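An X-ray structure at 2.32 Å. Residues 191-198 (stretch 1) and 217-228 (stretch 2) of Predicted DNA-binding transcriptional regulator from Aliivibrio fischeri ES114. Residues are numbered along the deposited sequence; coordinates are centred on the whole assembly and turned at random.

Stretch 1 191-198: VPWLTYSS
Stretch 2 217-228: PIFSSSMTDMLK

What fills the apolar centre? L194, with chi1 m and chi2 t, sets CD2 3.6 Å from F219 CB and 3.9 Å from I218 CG1, while its CB lies 3.8 Å from L227 CD2. The CA-to-CB bond of L227, also m and t, points toward stretch 1 from helix 224-228. L227 CD1 sits 3.5 Å from the Y196 ring centroid, 11° off the normal, a CH-pi contact over one face of that ring (chi1 m, chi2 -84°).

What lies on the sheet's other face? W193 (t, chi2 29°) brings CE3 to 3.7 Å from P217 CG. The parallel register also puts T195 (t) and S220 (t) here, T195 CG2 3.8 Å from S220 OG.

How do the backbones align? Strands 191-195 and 217-221 run parallel, 20° apart, 4.7 Å at closest approach. W193 pairs with P217, L194 with F219 and T195 with S220; a bulge at I218 (phi/psi -116/-4) lets F219 face L194. Hydrogen bonds run from I218 N to W193 O (3.0 Å), T195 N to F219 O (2.9 Å) and S221 N to T195 O (3.0 Å).

How does the contact end at its polar edge? Y196 CA approaches S221 O at 3.2 Å, a CA-H...O contact, and at the ring edge Y196 OH lies 3.2 Å from T224 OG1. Internal bonds brace each side: T195 OG1 donates to Y196 O (2.9 Å), and M223 N, at the N-cap position, to S221 OG (3.2 Å).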

# COMPACT_ATOMS: atom_id res chain seq x y z
N VAL A 191 -1.93 -0.23 -46.90
CA VAL A 191 -2.41 1.11 -46.60
C VAL A 191 -1.75 1.61 -45.32
O VAL A 191 -1.63 0.83 -44.35
CB VAL A 191 -3.95 1.12 -46.48
CG1 VAL A 191 -4.47 2.51 -46.22
CG2 VAL A 191 -4.57 0.56 -47.74
N PRO A 192 -1.29 2.86 -45.27
CA PRO A 192 -0.85 3.44 -44.00
C PRO A 192 -1.99 3.40 -42.99
O PRO A 192 -3.07 3.94 -43.24
CB PRO A 192 -0.46 4.87 -44.37
CG PRO A 192 -1.17 5.14 -45.65
CD PRO A 192 -1.20 3.83 -46.37
N TRP A 193 -1.75 2.75 -41.86
CA TRP A 193 -2.79 2.43 -40.90
C TRP A 193 -2.50 3.17 -39.60
O TRP A 193 -1.41 3.03 -39.02
CB TRP A 193 -2.84 0.92 -40.68
CG TRP A 193 -3.84 0.45 -39.68
CD1 TRP A 193 -5.02 1.05 -39.35
CD2 TRP A 193 -3.73 -0.72 -38.86
NE1 TRP A 193 -5.66 0.32 -38.38
CE2 TRP A 193 -4.89 -0.77 -38.06
CE3 TRP A 193 -2.77 -1.72 -38.73
CZ2 TRP A 193 -5.11 -1.79 -37.14
CZ3 TRP A 193 -2.99 -2.73 -37.82
CH2 TRP A 193 -4.15 -2.76 -37.04
N LEU A 194 -3.47 3.97 -39.17
CA LEU A 194 -3.44 4.67 -37.89
C LEU A 194 -4.29 3.87 -36.91
O LEU A 194 -5.52 3.85 -37.02
CB LEU A 194 -3.97 6.10 -38.04
CG LEU A 194 -3.43 6.88 -39.24
CD1 LEU A 194 -4.29 8.11 -39.51
CD2 LEU A 194 -1.99 7.28 -39.01
N THR A 195 -3.63 3.21 -35.96
CA THR A 195 -4.28 2.19 -35.16
C THR A 195 -4.41 2.62 -33.70
O THR A 195 -3.69 3.50 -33.22
CB THR A 195 -3.49 0.88 -35.23
OG1 THR A 195 -4.22 -0.17 -34.58
CG2 THR A 195 -2.13 1.03 -34.56
N TYR A 196 -5.36 1.99 -33.01
CA TYR A 196 -5.37 2.02 -31.56
C TYR A 196 -4.35 1.02 -31.03
O TYR A 196 -3.73 0.26 -31.77
CB TYR A 196 -6.76 1.66 -31.03
CG TYR A 196 -7.88 2.54 -31.54
CD1 TYR A 196 -8.17 3.75 -30.93
CD2 TYR A 196 -8.66 2.14 -32.62
CE1 TYR A 196 -9.20 4.55 -31.39
CE2 TYR A 196 -9.69 2.93 -33.08
CZ TYR A 196 -9.95 4.14 -32.47
OH TYR A 196 -10.98 4.93 -32.92
N SER A 197 -4.17 1.03 -29.71
CA SER A 197 -3.50 -0.09 -29.07
C SER A 197 -4.35 -1.34 -29.26
O SER A 197 -5.56 -1.31 -29.06
CB SER A 197 -3.27 0.19 -27.59
OG SER A 197 -2.58 -0.88 -26.97
N SER A 198 -3.71 -2.43 -29.68
CA SER A 198 -4.46 -3.64 -30.02
C SER A 198 -5.12 -4.27 -28.80
O SER A 198 -6.02 -5.10 -28.97
CB SER A 198 -3.55 -4.65 -30.72
OG SER A 198 -3.03 -4.12 -31.92
N PRO A 217 1.02 -0.57 -40.07
CA PRO A 217 0.84 0.42 -38.99
C PRO A 217 1.93 1.47 -39.03
O PRO A 217 3.12 1.14 -38.97
CB PRO A 217 0.91 -0.43 -37.71
CG PRO A 217 0.84 -1.87 -38.17
CD PRO A 217 1.41 -1.89 -39.54
N ILE A 218 1.53 2.74 -39.12
CA ILE A 218 2.49 3.83 -39.12
C ILE A 218 2.34 4.74 -37.91
O ILE A 218 3.14 5.67 -37.74
CB ILE A 218 2.42 4.66 -40.41
CG1 ILE A 218 1.11 5.45 -40.47
CG2 ILE A 218 2.58 3.75 -41.63
CD1 ILE A 218 1.10 6.53 -41.51
N PHE A 219 1.34 4.51 -37.07
CA PHE A 219 1.04 5.39 -35.95
C PHE A 219 0.03 4.69 -35.05
O PHE A 219 -0.93 4.09 -35.54
CB PHE A 219 0.48 6.73 -36.44
CG PHE A 219 0.07 7.66 -35.34
CD1 PHE A 219 0.98 8.55 -34.79
CD2 PHE A 219 -1.23 7.67 -34.87
CE1 PHE A 219 0.61 9.41 -33.78
CE2 PHE A 219 -1.61 8.53 -33.86
CZ PHE A 219 -0.69 9.40 -33.31
N SER A 220 0.26 4.78 -33.74
CA SER A 220 -0.65 4.20 -32.76
C SER A 220 -1.02 5.26 -31.73
O SER A 220 -0.19 6.10 -31.37
CB SER A 220 -0.03 2.99 -32.06
OG SER A 220 -0.97 2.35 -31.22
N SER A 221 -2.26 5.21 -31.26
CA SER A 221 -2.73 6.14 -30.24
C SER A 221 -3.98 5.57 -29.59
O SER A 221 -4.78 4.89 -30.23
CB SER A 221 -3.02 7.52 -30.83
OG SER A 221 -3.36 8.45 -29.81
N SER A 222 -4.13 5.86 -28.30
CA SER A 222 -5.34 5.51 -27.58
C SER A 222 -6.42 6.58 -27.70
O SER A 222 -7.54 6.36 -27.23
CB SER A 222 -5.03 5.26 -26.10
OG SER A 222 -4.56 6.44 -25.47
N MET A 223 -6.11 7.72 -28.30
CA MET A 223 -7.04 8.83 -28.42
C MET A 223 -7.68 8.82 -29.80
O MET A 223 -6.98 8.93 -30.82
CB MET A 223 -6.32 10.16 -28.17
CG MET A 223 -5.80 10.31 -26.75
SD MET A 223 -4.61 11.65 -26.56
CE MET A 223 -3.24 11.01 -27.49
N THR A 224 -9.01 8.68 -29.84
CA THR A 224 -9.72 8.70 -31.11
C THR A 224 -9.52 10.02 -31.84
O THR A 224 -9.37 10.04 -33.06
CB THR A 224 -11.21 8.44 -30.87
OG1 THR A 224 -11.41 7.06 -30.52
CG2 THR A 224 -12.03 8.77 -32.11
N ASP A 225 -9.50 11.13 -31.09
CA ASP A 225 -9.32 12.43 -31.72
C ASP A 225 -7.96 12.53 -32.41
O ASP A 225 -7.84 13.16 -33.47
CB ASP A 225 -9.48 13.53 -30.68
CG ASP A 225 -10.07 14.80 -31.26
OD1 ASP A 225 -11.16 14.74 -31.87
OD2 ASP A 225 -9.43 15.87 -31.11
N MET A 226 -6.94 11.89 -31.84
CA MET A 226 -5.62 11.86 -32.47
C MET A 226 -5.67 11.17 -33.83
O MET A 226 -5.18 11.70 -34.84
CB MET A 226 -4.62 11.17 -31.54
CG MET A 226 -3.16 11.46 -31.82
SD MET A 226 -2.74 13.18 -31.48
CE MET A 226 -2.70 13.85 -33.14
N LEU A 227 -6.25 9.96 -33.86
CA LEU A 227 -6.40 9.24 -35.12
C LEU A 227 -7.24 10.02 -36.12
O LEU A 227 -6.94 10.03 -37.31
CB LEU A 227 -7.03 7.86 -34.87
CG LEU A 227 -6.29 6.89 -33.96
CD1 LEU A 227 -6.99 5.54 -33.97
CD2 LEU A 227 -4.84 6.74 -34.38
N LYS A 228 -8.30 10.68 -35.64
CA LYS A 228 -9.15 11.47 -36.51
C LYS A 228 -8.37 12.61 -37.15
O LYS A 228 -8.47 12.85 -38.36
CB LYS A 228 -10.34 12.01 -35.71
CG LYS A 228 -11.23 12.99 -36.44
CD LYS A 228 -12.33 13.49 -35.53
CE LYS A 228 -13.18 14.56 -36.19
NZ LYS A 228 -14.20 15.10 -35.25